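Local coordinates for protein thiosulfate reductase (PDB 2VPZ) that probably reduces polysulfide or thiosulfate as an oxidoreductase, and carries a molybdenum atom, two molybdopterin guanine dinucleotides and a 4Fe-4S cluster, at residues Leu129-Lys134 / Glu138-Phe143; Asn164-Ser169 / Gln418-Pro423; His444-Pro447 / Arg451-Glu454; Val667-Gln672 / Gly678-Lys683. One frame throughout, in Å; residues are numbered along the deposited sequence.

Contact 1: residues Leu129-Lys134 / Glu138-Phe143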
loop_
_atom_site.group_PDB
_atom_site.type_symbol
_atom_site.label_atom_id
_atom_site.label_comp_id
_atom_site.label_asym_id
_atom_site.label_seq_id
_atom_site.Cartn_x
_atom_site.Cartn_y
_atom_site.Cartn_z
ATOM N N LEU A 129 63.716 33.725 1.025
ATOM C CA LEU A 129 64.532 34.876 1.433
ATOM C C LEU A 129 65.049 35.678 0.223
ATOM O O LEU A 129 65.099 36.924 0.261
ATOM C CB LEU A 129 65.676 34.412 2.388
ATOM C CG LEU A 129 65.193 33.894 3.763
ATOM C CD1 LEU A 129 66.327 33.202 4.544
ATOM C CD2 LEU A 129 64.594 35.059 4.585
ATOM N N GLU A 130 65.381 34.969 -0.854
ATOM C CA GLU A 130 65.834 35.567 -2.113
ATOM C C GLU A 130 64.724 36.400 -2.750
ATOM O O GLU A 130 64.995 37.487 -3.271
ATOM C CB GLU A 130 66.296 34.505 -3.111
ATOM C CG GLU A 130 67.574 33.764 -2.766
ATOM C CD GLU A 130 67.856 32.615 -3.728
ATOM O OE1 GLU A 130 67.096 32.504 -4.713
ATOM O OE2 GLU A 130 68.812 31.843 -3.498
ATOM N N ILE A 131 63.495 35.883 -2.729
ATOM C CA ILE A 131 62.332 36.593 -3.299
ATOM C C ILE A 131 62.083 37.876 -2.481
ATOM O O ILE A 131 61.700 38.911 -3.030
ATOM C CB ILE A 131 60.992 35.681 -3.297
ATOM C CG1 ILE A 131 61.091 34.580 -4.356
ATOM C CG2 ILE A 131 59.734 36.561 -3.556
ATOM C CD1 ILE A 131 60.307 33.293 -4.030
ATOM N N ARG A 132 62.365 37.795 -1.179
ATOM C CA ARG A 132 62.207 38.903 -0.238
ATOM C C ARG A 132 63.296 39.996 -0.289
ATOM O O ARG A 132 63.087 41.104 0.211
ATOM C CB ARG A 132 62.108 38.364 1.203
ATOM C CG ARG A 132 61.589 39.384 2.195
ATOM C CD ARG A 132 62.006 39.155 3.630
ATOM N NE ARG A 132 61.260 40.053 4.502
ATOM C CZ ARG A 132 60.343 39.694 5.391
ATOM N NH1 ARG A 132 60.047 38.411 5.561
ATOM N NH2 ARG A 132 59.674 40.619 6.075
ATOM N N GLU A 133 64.465 39.716 -0.856
ATOM C CA GLU A 133 65.472 40.751 -0.901
ATOM C C GLU A 133 65.357 41.612 -2.184
ATOM O O GLU A 133 65.624 42.819 -2.147
ATOM C CB GLU A 133 66.916 40.214 -0.644
ATOM C CG GLU A 133 67.120 39.274 0.627
ATOM C CD GLU A 133 66.435 39.715 1.954
ATOM O OE1 GLU A 133 66.114 38.807 2.779
ATOM O OE2 GLU A 133 66.237 40.935 2.187
ATOM N N LYS A 134 64.922 41.049 -3.309
ATOM C CA LYS A 134 64.715 41.880 -4.492
ATOM C C LYS A 134 63.209 42.234 -4.780
ATOM O O LYS A 134 62.950 43.100 -5.610
ATOM C CB LYS A 134 65.457 41.325 -5.749
ATOM C CG LYS A 134 64.995 39.973 -6.297
ATOM C CD LYS A 134 66.177 39.052 -6.706
ATOM C CE LYS A 134 66.632 39.304 -8.141
ATOM N NZ LYS A 134 65.477 39.393 -9.093
ATOM N N GLU A 138 55.582 40.504 0.159
ATOM C CA GLU A 138 54.266 40.454 -0.482
ATOM C C GLU A 138 54.275 39.738 -1.837
ATOM O O GLU A 138 53.233 39.534 -2.490
ATOM C CB GLU A 138 53.689 41.875 -0.613
ATOM C CG GLU A 138 53.951 42.742 0.632
ATOM C CD GLU A 138 55.062 43.795 0.438
ATOM O OE1 GLU A 138 56.149 43.428 -0.079
ATOM O OE2 GLU A 138 54.834 44.962 0.824
ATOM N N ALA A 139 55.473 39.370 -2.276
ATOM C CA ALA A 139 55.640 38.639 -3.518
ATOM C C ALA A 139 55.440 37.135 -3.239
ATOM O O ALA A 139 55.763 36.311 -4.078
ATOM C CB ALA A 139 57.033 38.915 -4.162
ATOM N N ILE A 140 54.936 36.787 -2.055
ATOM C CA ILE A 140 54.648 35.392 -1.759
ATOM C C ILE A 140 53.138 35.213 -1.392
ATOM O O ILE A 140 52.643 35.815 -0.431
ATOM C CB ILE A 140 55.608 34.804 -0.622
ATOM C CG1 ILE A 140 57.069 34.961 -1.043
ATOM C CG2 ILE A 140 55.274 33.318 -0.360
ATOM C CD1 ILE A 140 58.076 33.987 -0.365
ATOM N N ALA A 141 52.404 34.455 -2.217
ATOM C CA ALA A 141 50.988 34.172 -1.987
ATOM C C ALA A 141 50.898 32.885 -1.197
ATOM O O ALA A 141 51.681 31.938 -1.396
ATOM C CB ALA A 141 50.181 34.034 -3.329
ATOM N N PHE A 142 49.950 32.868 -0.259
ATOM C CA PHE A 142 49.673 31.756 0.635
ATOM C C PHE A 142 48.179 31.324 0.456
ATOM O O PHE A 142 47.294 32.042 0.905
ATOM C CB PHE A 142 49.980 32.197 2.085
ATOM C CG PHE A 142 51.466 32.508 2.385
ATOM C CD1 PHE A 142 52.011 33.786 2.164
ATOM C CD2 PHE A 142 52.319 31.495 2.832
ATOM C CE1 PHE A 142 53.396 34.039 2.389
ATOM C CE2 PHE A 142 53.696 31.722 3.059
ATOM C CZ PHE A 142 54.240 32.990 2.833
ATOM N N PHE A 143 47.910 30.196 -0.230
ATOM C CA PHE A 143 46.525 29.694 -0.454
ATOM C C PHE A 143 46.328 28.445 0.474
ATOM O O PHE A 143 47.236 27.666 0.668
ATOM C CB PHE A 143 46.264 29.240 -1.938
ATOM C CG PHE A 143 46.281 30.371 -3.014
ATOM C CD1 PHE A 143 46.220 30.026 -4.383
ATOM C CD2 PHE A 143 46.345 31.742 -2.688
ATOM C CE1 PHE A 143 46.232 30.995 -5.399
ATOM C CE2 PHE A 143 46.355 32.742 -3.704
ATOM C CZ PHE A 143 46.295 32.362 -5.062
#

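Contact 2: residues Asn164-Ser169 / Gln418-Pro423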
loop_
_atom_site.group_PDB
_atom_site.type_symbol
_atom_site.label_atom_id
_atom_site.label_comp_id
_atom_site.label_asym_id
_atom_site.label_seq_id
_atom_site.Cartn_x
_atom_site.Cartn_y
_atom_site.Cartn_z
ATOM N N ASN A 164 48.633 38.743 0.716
ATOM C CA ASN A 164 48.153 37.839 -0.328
ATOM C C ASN A 164 47.917 36.389 0.154
ATOM O O ASN A 164 48.528 35.414 -0.319
ATOM C CB ASN A 164 49.099 37.912 -1.551
ATOM C CG ASN A 164 49.253 39.343 -2.100
ATOM O OD1 ASN A 164 48.264 39.990 -2.486
ATOM N ND2 ASN A 164 50.492 39.854 -2.125
ATOM N N ALA A 165 47.020 36.292 1.138
ATOM C CA ALA A 165 46.590 35.044 1.752
ATOM C C ALA A 165 45.084 34.869 1.459
ATOM O O ALA A 165 44.295 35.804 1.644
ATOM C CB ALA A 165 46.869 35.067 3.291
ATOM N N ALA A 166 44.701 33.686 0.986
ATOM C CA ALA A 166 43.322 33.394 0.607
ATOM C C ALA A 166 42.850 31.928 0.692
ATOM O O ALA A 166 43.653 30.989 0.712
ATOM C CB ALA A 166 43.092 33.918 -0.855
ATOM N N LYS A 167 41.530 31.751 0.774
ATOM C CA LYS A 167 40.897 30.441 0.790
ATOM C C LYS A 167 39.701 30.458 -0.156
ATOM O O LYS A 167 39.007 31.494 -0.262
ATOM C CB LYS A 167 40.428 30.002 2.202
ATOM C CG LYS A 167 40.554 31.025 3.321
ATOM C CD LYS A 167 40.446 30.373 4.704
ATOM C CE LYS A 167 41.285 31.120 5.752
ATOM N NZ LYS A 167 41.263 30.472 7.107
ATOM N N PRO A 168 39.452 29.325 -0.871
ATOM C CA PRO A 168 38.344 29.145 -1.817
ATOM C C PRO A 168 36.943 29.229 -1.194
ATOM O O PRO A 168 35.940 29.429 -1.902
ATOM C CB PRO A 168 38.640 27.784 -2.474
ATOM C CG PRO A 168 39.388 27.024 -1.415
ATOM C CD PRO A 168 40.233 28.085 -0.708
ATOM N N SER A 169 36.828 29.068 0.119
ATOM C CA SER A 169 35.527 29.160 0.784
ATOM C C SER A 169 35.028 30.626 0.954
ATOM O O SER A 169 34.010 30.868 1.626
ATOM C CB SER A 169 35.554 28.426 2.160
ATOM O OG SER A 169 36.640 28.837 2.942
ATOM N N GLN A 418 40.977 33.759 -6.662
ATOM C CA GLN A 418 40.936 33.741 -8.104
ATOM C C GLN A 418 41.465 35.026 -8.786
ATOM O O GLN A 418 41.834 34.994 -9.960
ATOM C CB GLN A 418 39.502 33.381 -8.498
ATOM C CG GLN A 418 38.420 34.028 -7.592
ATOM C CD GLN A 418 37.722 35.134 -8.322
ATOM O OE1 GLN A 418 37.876 35.232 -9.542
ATOM N NE2 GLN A 418 36.943 35.956 -7.628
ATOM N N GLU A 419 41.561 36.149 -8.064
ATOM C CA GLU A 419 42.055 37.418 -8.630
ATOM C C GLU A 419 43.597 37.647 -8.467
ATOM O O GLU A 419 44.207 38.353 -9.282
ATOM C CB GLU A 419 41.240 38.610 -8.098
ATOM C CG GLU A 419 39.712 38.556 -8.419
ATOM C CD GLU A 419 39.410 38.484 -9.929
ATOM O OE1 GLU A 419 40.050 39.250 -10.683
ATOM O OE2 GLU A 419 38.534 37.681 -10.337
ATOM N N LEU A 420 44.220 37.032 -7.453
ATOM C CA LEU A 420 45.679 37.130 -7.192
ATOM C C LEU A 420 46.523 36.198 -8.075
ATOM O O LEU A 420 47.734 36.047 -7.834
ATOM C CB LEU A 420 46.051 36.764 -5.733
ATOM C CG LEU A 420 45.153 37.213 -4.586
ATOM C CD1 LEU A 420 45.317 36.266 -3.397
ATOM C CD2 LEU A 420 45.446 38.670 -4.194
ATOM N N ILE A 421 45.894 35.555 -9.053
ATOM C CA ILE A 421 46.577 34.604 -9.965
ATOM C C ILE A 421 47.117 35.278 -11.211
ATOM O O ILE A 421 48.011 34.773 -11.881
ATOM C CB ILE A 421 45.657 33.463 -10.529
ATOM C CG1 ILE A 421 44.988 32.680 -9.418
ATOM C CG2 ILE A 421 46.503 32.524 -11.447
ATOM C CD1 ILE A 421 45.210 31.157 -9.485
ATOM N N GLU A 422 46.489 36.392 -11.546
ATOM C CA GLU A 422 46.812 37.190 -12.717
ATOM C C GLU A 422 48.187 37.856 -12.452
ATOM O O GLU A 422 49.074 37.834 -13.344
ATOM C CB GLU A 422 45.695 38.207 -12.969
ATOM C CG GLU A 422 45.748 39.019 -14.253
ATOM C CD GLU A 422 44.860 40.266 -14.176
ATOM O OE1 GLU A 422 44.641 40.754 -13.041
ATOM O OE2 GLU A 422 44.398 40.764 -15.238
ATOM N N PRO A 423 48.391 38.470 -11.257
ATOM C CA PRO A 423 49.648 39.111 -10.872
ATOM C C PRO A 423 50.918 38.227 -11.106
ATOM O O PRO A 423 52.028 38.751 -11.267
ATOM C CB PRO A 423 49.442 39.415 -9.384
ATOM C CG PRO A 423 47.960 39.728 -9.277
ATOM C CD PRO A 423 47.282 38.904 -10.389
#

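Contact 3: residues His444-Pro447 / Arg451-Glu454. With MGD (2-amino-5,6-dimercapto-7-methyl-3,7,8a,9-tetrahydro-8-oxa-1,3,9,10-tetraaza-anthracen-4-one guanosine dinucleotide), chain H.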
loop_
_atom_site.group_PDB
_atom_site.type_symbol
_atom_site.label_atom_id
_atom_site.label_comp_id
_atom_site.label_asym_id
_atom_site.label_seq_id
_atom_site.Cartn_x
_atom_site.Cartn_y
_atom_site.Cartn_z
ATOM N N HIS A 444 40.972 22.021 -9.245
ATOM C CA HIS A 444 39.542 21.690 -9.167
ATOM C C HIS A 444 38.692 22.781 -8.459
ATOM O O HIS A 444 37.480 22.891 -8.696
ATOM C CB HIS A 444 39.288 20.290 -8.499
ATOM C CG HIS A 444 39.681 19.094 -9.305
ATOM N ND1 HIS A 444 38.777 18.303 -9.952
ATOM C CD2 HIS A 444 40.883 18.570 -9.577
ATOM C CE1 HIS A 444 39.404 17.350 -10.605
ATOM N NE2 HIS A 444 40.694 17.492 -10.393
ATOM N N SER A 445 39.317 23.595 -7.611
ATOM C CA SER A 445 38.607 24.625 -6.846
ATOM C C SER A 445 38.686 26.084 -7.355
ATOM O O SER A 445 37.970 26.951 -6.840
ATOM C CB SER A 445 39.023 24.573 -5.372
ATOM O OG SER A 445 38.954 23.281 -4.820
ATOM N N ILE A 446 39.564 26.338 -8.327
ATOM C CA ILE A 446 39.741 27.676 -8.912
ATOM C C ILE A 446 39.425 27.551 -10.421
ATOM O O ILE A 446 39.982 26.705 -11.107
ATOM C CB ILE A 446 41.235 28.197 -8.715
ATOM C CG1 ILE A 446 41.633 28.170 -7.225
ATOM C CG2 ILE A 446 41.362 29.639 -9.281
ATOM C CD1 ILE A 446 43.157 28.307 -6.977
ATOM N N PRO A 447 38.515 28.401 -10.949
ATOM C CA PRO A 447 38.235 28.257 -12.384
ATOM C C PRO A 447 39.371 28.673 -13.341
ATOM O O PRO A 447 40.337 29.346 -12.923
ATOM C CB PRO A 447 36.949 29.053 -12.608
ATOM C CG PRO A 447 36.965 30.119 -11.490
ATOM C CD PRO A 447 37.771 29.518 -10.344
ATOM N N ARG A 451 44.886 29.004 -17.213
ATOM C CA ARG A 451 45.475 30.228 -16.647
ATOM C C ARG A 451 46.285 29.912 -15.344
ATOM O O ARG A 451 47.360 30.451 -15.152
ATOM C CB ARG A 451 44.427 31.338 -16.376
ATOM C CG ARG A 451 45.043 32.696 -15.929
ATOM C CD ARG A 451 44.022 33.717 -15.349
ATOM N NE ARG A 451 43.262 33.226 -14.191
ATOM C CZ ARG A 451 42.354 33.914 -13.494
ATOM N NH1 ARG A 451 42.056 35.164 -13.809
ATOM N NH2 ARG A 451 41.726 33.343 -12.470
ATOM N N THR A 452 45.779 29.046 -14.469
ATOM C CA THR A 452 46.506 28.666 -13.255
ATOM C C THR A 452 47.867 27.945 -13.569
ATOM O O THR A 452 48.857 28.103 -12.848
ATOM C CB THR A 452 45.632 27.764 -12.305
ATOM O OG1 THR A 452 44.380 28.380 -12.054
ATOM C CG2 THR A 452 46.375 27.472 -10.988
ATOM N N LYS A 453 47.917 27.168 -14.655
ATOM C CA LYS A 453 49.121 26.418 -15.085
ATOM C C LYS A 453 50.211 27.334 -15.699
ATOM O O LYS A 453 51.423 27.084 -15.582
ATOM C CB LYS A 453 48.747 25.268 -16.035
ATOM C CG LYS A 453 47.680 24.317 -15.471
ATOM C CD LYS A 453 47.582 23.019 -16.275
ATOM C CE LYS A 453 46.783 21.910 -15.549
ATOM N NZ LYS A 453 46.115 20.946 -16.495
ATOM N N GLU A 454 49.757 28.391 -16.370
ATOM C CA GLU A 454 50.632 29.421 -16.931
ATOM C C GLU A 454 51.316 30.082 -15.698
ATOM O O GLU A 454 52.539 30.261 -15.654
ATOM C CB GLU A 454 49.798 30.482 -17.651
ATOM C CG GLU A 454 50.068 30.682 -19.137
ATOM C CD GLU A 454 49.809 32.127 -19.609
ATOM O OE1 GLU A 454 50.777 32.934 -19.625
ATOM O OE2 GLU A 454 48.629 32.447 -19.937
HETATM P PB MGD H . 39.137 19.619 -2.137
HETATM O O1B MGD H . 38.861 19.215 -3.553
HETATM O O2B MGD H . 38.710 18.718 -1.018
HETATM O O3B MGD H . 38.610 21.143 -2.076
HETATM O O3A MGD H . 37.876 23.541 -2.055
HETATM P PA MGD H . 39.034 22.596 -1.497
HETATM O O1A MGD H . 39.052 22.361 0.005
HETATM O O2A MGD H . 40.273 23.023 -2.202
HETATM O "O5'" MGD H . 40.681 19.801 -1.938
HETATM C "C5'" MGD H . 41.330 19.458 -0.713
HETATM C "C4'" MGD H . 42.817 19.321 -1.041
HETATM O "O4'" MGD H . 43.372 19.226 0.266
HETATM C "C3'" MGD H . 43.214 18.058 -1.759
HETATM O "O3'" MGD H . 44.454 18.356 -2.414
HETATM C "C2'" MGD H . 43.410 17.079 -0.590
HETATM O "O2'" MGD H . 44.260 16.054 -1.034
HETATM C "C1'" MGD H . 44.054 17.953 0.489
HETATM N N9 MGD H . 43.936 17.540 1.938
HETATM C C8 MGD H . 42.901 16.919 2.507
HETATM N N7 MGD H . 43.060 16.713 3.835
HETATM C C5 MGD H . 44.241 17.268 4.185
HETATM C C6 MGD H . 45.051 17.483 5.465
HETATM O O6 MGD H . 44.679 17.028 6.603
HETATM N N1 MGD H . 46.235 18.165 5.315
HETATM C C2 MGD H . 46.706 18.645 4.122
HETATM N N2 MGD H . 47.891 19.317 3.996
HETATM N N3 MGD H . 45.993 18.486 2.999
HETATM C C4 MGD H . 44.796 17.815 2.919
HETATM C C10 MGD H . 36.626 23.751 -1.329
HETATM C C11 MGD H . 35.912 24.883 -1.988
HETATM O O11 MGD H . 36.008 24.637 -3.392
HETATM C C12 MGD H . 34.507 25.137 -1.586
HETATM S S12 MGD H . 34.038 25.246 0.059
HETATM C C13 MGD H . 33.545 25.372 -2.479
HETATM S S13 MGD H . 31.933 25.621 -2.156
HETATM C C14 MGD H . 33.711 25.496 -3.894
HETATM N N15 MGD H . 33.012 24.359 -4.558
HETATM C C16 MGD H . 33.290 24.247 -5.899
HETATM C C17 MGD H . 32.428 23.665 -6.932
HETATM O O17 MGD H . 31.313 23.148 -6.625
HETATM N N18 MGD H . 32.848 23.710 -8.198
HETATM C C19 MGD H . 34.021 24.256 -8.571
HETATM N N19 MGD H . 34.455 24.226 -9.868
HETATM N N20 MGD H . 34.824 24.826 -7.670
HETATM C C21 MGD H . 34.556 24.840 -6.368
HETATM N N22 MGD H . 35.430 25.362 -5.501
HETATM C C23 MGD H . 35.192 25.566 -4.113
HETATM O O HOH W 1 42.589 26.289 -11.344
HETATM O O HOH W 2 42.791 30.671 -12.809
#

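Contact 4: residues Val667-Gln672 / Gly678-Lys683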
loop_
_atom_site.group_PDB
_atom_site.type_symbol
_atom_site.label_atom_id
_atom_site.label_comp_id
_atom_site.label_asym_id
_atom_site.label_seq_id
_atom_site.Cartn_x
_atom_site.Cartn_y
_atom_site.Cartn_z
ATOM N N VAL A 667 29.130 9.986 -22.990
ATOM C CA VAL A 667 29.153 11.220 -23.775
ATOM C C VAL A 667 30.346 12.097 -23.364
ATOM O O VAL A 667 30.871 11.938 -22.252
ATOM C CB VAL A 667 27.804 11.991 -23.431
ATOM C CG1 VAL A 667 28.112 13.439 -23.067
ATOM C CG2 VAL A 667 26.781 11.899 -24.581
ATOM N N MET A 668 30.815 12.958 -24.268
ATOM C CA MET A 668 31.855 13.952 -23.895
ATOM C C MET A 668 31.074 15.267 -23.717
ATOM O O MET A 668 30.102 15.515 -24.444
ATOM C CB MET A 668 32.896 14.233 -25.005
ATOM C CG MET A 668 33.779 13.093 -25.469
ATOM S SD MET A 668 34.911 12.472 -24.156
ATOM C CE MET A 668 35.951 13.932 -23.823
ATOM N N LEU A 669 31.489 16.085 -22.751
ATOM C CA LEU A 669 30.886 17.420 -22.562
ATOM C C LEU A 669 31.895 18.444 -23.183
ATOM O O LEU A 669 33.083 18.447 -22.862
ATOM C CB LEU A 669 30.658 17.751 -21.052
ATOM C CG LEU A 669 29.689 16.796 -20.339
ATOM C CD1 LEU A 669 29.709 17.052 -18.831
ATOM C CD2 LEU A 669 28.244 16.916 -20.897
ATOM N N VAL A 670 31.401 19.260 -24.111
ATOM C CA VAL A 670 32.250 20.264 -24.753
ATOM C C VAL A 670 31.678 21.668 -24.395
ATOM O O VAL A 670 30.471 21.897 -24.534
ATOM C CB VAL A 670 32.284 20.045 -26.334
ATOM C CG1 VAL A 670 33.464 20.826 -26.952
ATOM C CG2 VAL A 670 32.416 18.521 -26.653
ATOM N N ASN A 671 32.503 22.580 -23.888
ATOM C CA ASN A 671 31.977 23.902 -23.530
ATOM C C ASN A 671 32.044 24.918 -24.690
ATOM O O ASN A 671 32.583 24.606 -25.754
ATOM C CB ASN A 671 32.597 24.482 -22.209
ATOM C CG ASN A 671 34.083 24.872 -22.331
ATOM O OD1 ASN A 671 34.689 25.333 -21.341
ATOM N ND2 ASN A 671 34.660 24.706 -23.512
ATOM N N GLN A 672 31.465 26.098 -24.492
ATOM C CA GLN A 672 31.426 27.142 -25.508
ATOM C C GLN A 672 32.844 27.482 -26.048
ATOM O O GLN A 672 32.977 27.981 -27.175
ATOM C CB GLN A 672 30.683 28.397 -24.971
ATOM C CG GLN A 672 31.433 29.249 -23.909
ATOM C CD GLN A 672 31.476 28.637 -22.506
ATOM O OE1 GLN A 672 32.498 28.723 -21.804
ATOM N NE2 GLN A 672 30.363 28.036 -22.070
ATOM N N GLY A 678 36.415 14.256 -20.358
ATOM C CA GLY A 678 36.445 12.779 -20.334
ATOM C C GLY A 678 35.082 12.134 -20.417
ATOM O O GLY A 678 34.166 12.783 -19.879
ATOM N N PRO A 679 34.886 10.876 -20.943
ATOM C CA PRO A 679 33.540 10.262 -21.008
ATOM C C PRO A 679 32.722 10.090 -19.706
ATOM O O PRO A 679 33.240 9.511 -18.754
ATOM C CB PRO A 679 33.789 8.929 -21.754
ATOM C CG PRO A 679 35.177 8.524 -21.350
ATOM C CD PRO A 679 35.929 9.844 -20.972
ATOM N N VAL A 680 31.480 10.599 -19.696
ATOM C CA VAL A 680 30.506 10.550 -18.557
ATOM C C VAL A 680 29.227 9.799 -18.908
ATOM O O VAL A 680 28.745 9.877 -20.044
ATOM C CB VAL A 680 29.949 11.965 -18.105
ATOM C CG1 VAL A 680 30.232 12.187 -16.635
ATOM C CG2 VAL A 680 30.481 13.066 -18.991
ATOM N N ARG A 681 28.656 9.113 -17.927
ATOM C CA ARG A 681 27.431 8.390 -18.179
ATOM C C ARG A 681 26.239 9.352 -18.301
ATOM O O ARG A 681 26.160 10.364 -17.583
ATOM C CB ARG A 681 27.159 7.333 -17.102
ATOM C CG ARG A 681 26.677 6.015 -17.677
ATOM C CD ARG A 681 26.293 5.014 -16.575
ATOM N NE ARG A 681 25.075 5.383 -15.861
ATOM C CZ ARG A 681 24.987 5.744 -14.575
ATOM N NH1 ARG A 681 26.065 5.798 -13.811
ATOM N NH2 ARG A 681 23.789 6.038 -14.039
ATOM N N VAL A 682 25.350 9.050 -19.242
ATOM C CA VAL A 682 24.144 9.852 -19.513
ATOM C C VAL A 682 22.972 9.405 -18.592
ATOM O O VAL A 682 22.794 8.194 -18.394
ATOM C CB VAL A 682 23.722 9.734 -21.025
ATOM C CG1 VAL A 682 22.373 10.445 -21.255
ATOM C CG2 VAL A 682 24.821 10.327 -21.937
ATOM N N LYS A 683 22.203 10.355 -18.056
ATOM C CA LYS A 683 21.100 10.095 -17.132
ATOM C C LYS A 683 19.789 10.785 -17.525
ATOM O O LYS A 683 19.382 11.863 -16.953
ATOM C CB LYS A 683 21.511 10.418 -15.698
ATOM C CG LYS A 683 20.752 9.673 -14.614
ATOM C CD LYS A 683 19.849 10.621 -13.838
ATOM C CE LYS A 683 20.100 10.542 -12.330
ATOM N NZ LYS A 683 18.847 10.786 -11.537
#

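Contact 1: residues Leu129-Lys134 / Glu138-Phe143
Ile131, on the last turns of helix 117-134, faces Ala139 in the connection that leads into strand 141-144, and their CA atoms, the closest CA pair across the two segments, lie 7.0 Å apart. Side chains alone make the contact. With CG1 set beside its backbone N (chi1 -72°), Ile131 has its other branch, CG2, opposite that nitrogen, and this methyl makes the closest contacts. It meets the methyl of Ala139 tip to tip, CG2 to CB at 3.6 Å, and it also reaches the longer branch of Ile140, with CG2 of Ile131 4.0 Å from CG1 of Ile140. The two isoleucines pass each other at a slant. This is the helix-to-strand turn of an alpha/beta layer: the chain leaves the helix, reverses within a few residues and enters a strand of the five-stranded parallel sheet, and the apolar trio fills the angle between them. All three residues are buried. On its other sides Ile140 packs against Met128 of the same helix and Trp160 of helix 149-160, while its backbone O accepts a hydrogen bond from Ser162 OG. Arg132, next along the helix, makes a cation-pi contact with Trp160.

Contact 2: residues Asn164-Ser169 / Gln418-Pro423
Leu420 covers two residues at the edge of the parallel sheet, and its forked end divides the work. CD2 lies 3.5 Å from the amide oxygen OD1 of Asn164, and CD1 lies 4.1 Å from CB of Ala166. The leucine, on the type I turn Glu419-Glu422, has its CG beside the backbone N and anti to the carbonyl carbon (chi1 -39°), which, together with chi2, brings the two methyls to Asn164 and Ala166. Of all the residues here it has the most surface buried by the contact.

Asn164 comes next. Its side chain runs obliquely to that of Leu420, and the meeting of OD1 with a methyl is van der Waals packing. The polar needs of the buried amide are met elsewhere: OD1 accepts a hydrogen bond from Ala405 N, and ND2 is bonded to Tyr430 OH and, weakly, to Glu138 O. Partners at both ends of the amide probably hold its rotation.

Ala166 contributes a single methyl, directed at the leucine, and also touches Thr415. Two residues further on, Pro168 belongs to the pocket of a bound molybdopterin guanine dinucleotide, although the Ala166 side chain is itself about 11 Å from a cofactor of this kind. On the other segment Ile421 packs on Thr452 and Ala455 of helix 449-457. A loop from far along the chain thus lies against an outer strand of a parallel alpha/beta sheet of the molybdopterin oxidoreductase fold, a strand followed closely by Pro168 of the cofactor pocket.

Contact 3: residues His444-Pro447 / Arg451-Glu454
Ile446 and Thr452 face each other with their side chains directed toward each other's segment, CG2 of the isoleucine 4.3 Å from OG1 of the threonine, a loose approach. Two waters do the joining. The first gives a hydrogen bond to Ile446 O and receives one from Thr452 OG1, at 2.7 Å from the carbonyl oxygen of Ile446. The second donates to Pro447 O at 2.8 Å and to Thr452 OG1 at 2.9 Å, and accepts from Arg451 NH2. Thr452 OG1 therefore gives its proton to one water and takes a proton from the other. The second water lies at the edge of the Arg451 guanidinium, in its plane, whereas Pro447 O is oblique to that group. The CB of Pro447 points away, and the residue takes part through its carbonyl oxygen. Beyond the water, Arg451 NH1 has a weak hydrogen bond to Tyr723 OH.

Just before Ile446 the same segment meets the cofactor. Ser445, with OG beside its own backbone N (chi1 -50°), directs the hydroxyl at the phosphate next to the pterin and donates to O3A of the molybdopterin guanine dinucleotide, the ester oxygen between PA and C10, at 3.0 Å. Ordered water thus satisfies two buried carbonyl oxygens and couples the cofactor-binding segment to helix 449-457; the nearby arginine would probably polarise the second water and strengthen its donation to Pro447 O.

Contact 4: residues Val667-Gln672 / Gly678-Lys683
Val667 O accepts the shortest bond across the hairpin, from Val680 N at 2.9 Å, in the carbonyl plane and nearly straight (N-H...O 171°). The same oxygen is approached by the CA-H of Pro679, with CA 3.4 Å away. In return Val667 N donates to Val680 O at 3.0 Å, a more bent bond (132°), which completes a hydrogen-bonded antiparallel pair. The axes of the short strands pass each other with their directions 114° apart, while pairing continues toward the turn through the backbones of Leu669 and Glu677.

Val667 and Val682 cross obliquely, their CG2 methyls 3.6 Å apart. Farther along, Leu669 meets Val680 at about a right angle, leucine CG 4.0 Å from valine CG2. Met668 is folded rather than extended, bent at chi2 and chi3, and this curls its sulfur and methyl over the backbone of the partner strand. SD comes to 3.6 Å from Pro679 N, and CE to 3.5 Å from Gly678 N. Exchanging the methionine for an alanine would probably uncover the backbone at Gly678 and Pro679 and open a gap where the thioether now lies.

The hairpin belongs to the molybdopterin dinucleotide-binding region, whose family has a double-psi beta-barrel fold. Strand 666-671 lies between strand 676-683 and strand 738-744, with Val667 touching Leu741 and Met668 backbone-bonded to Glu742. On its far side strand 676-683 pairs in parallel with strand 648-650, where Val649 packs on both Val680 and Leu669.

Overall arrangement
From the N terminus, contact 1 closes a short helix-to-strand loop, and contact 2 opens after it with a long closure, bringing 418-423 back to 164-169 across 248 residues. Contact 3 follows as another short loop, and contact 4 closes a hairpin in the C-terminal part of the chain. The four run in series, with no nesting or crossing. Contacts 1 and 2 share the parallel sheet, where strands 141-144 and 165-166 are neighbours, and Phe143 touches Leu420. Contact 2 in turn reaches contact 3 where Ile421 packs on Ile446 and Gln418 O lies close to Arg451 NH2. Contact 4 stands apart in the dinucleotide-binding region, its nearest atoms about 10 Å from contact 3.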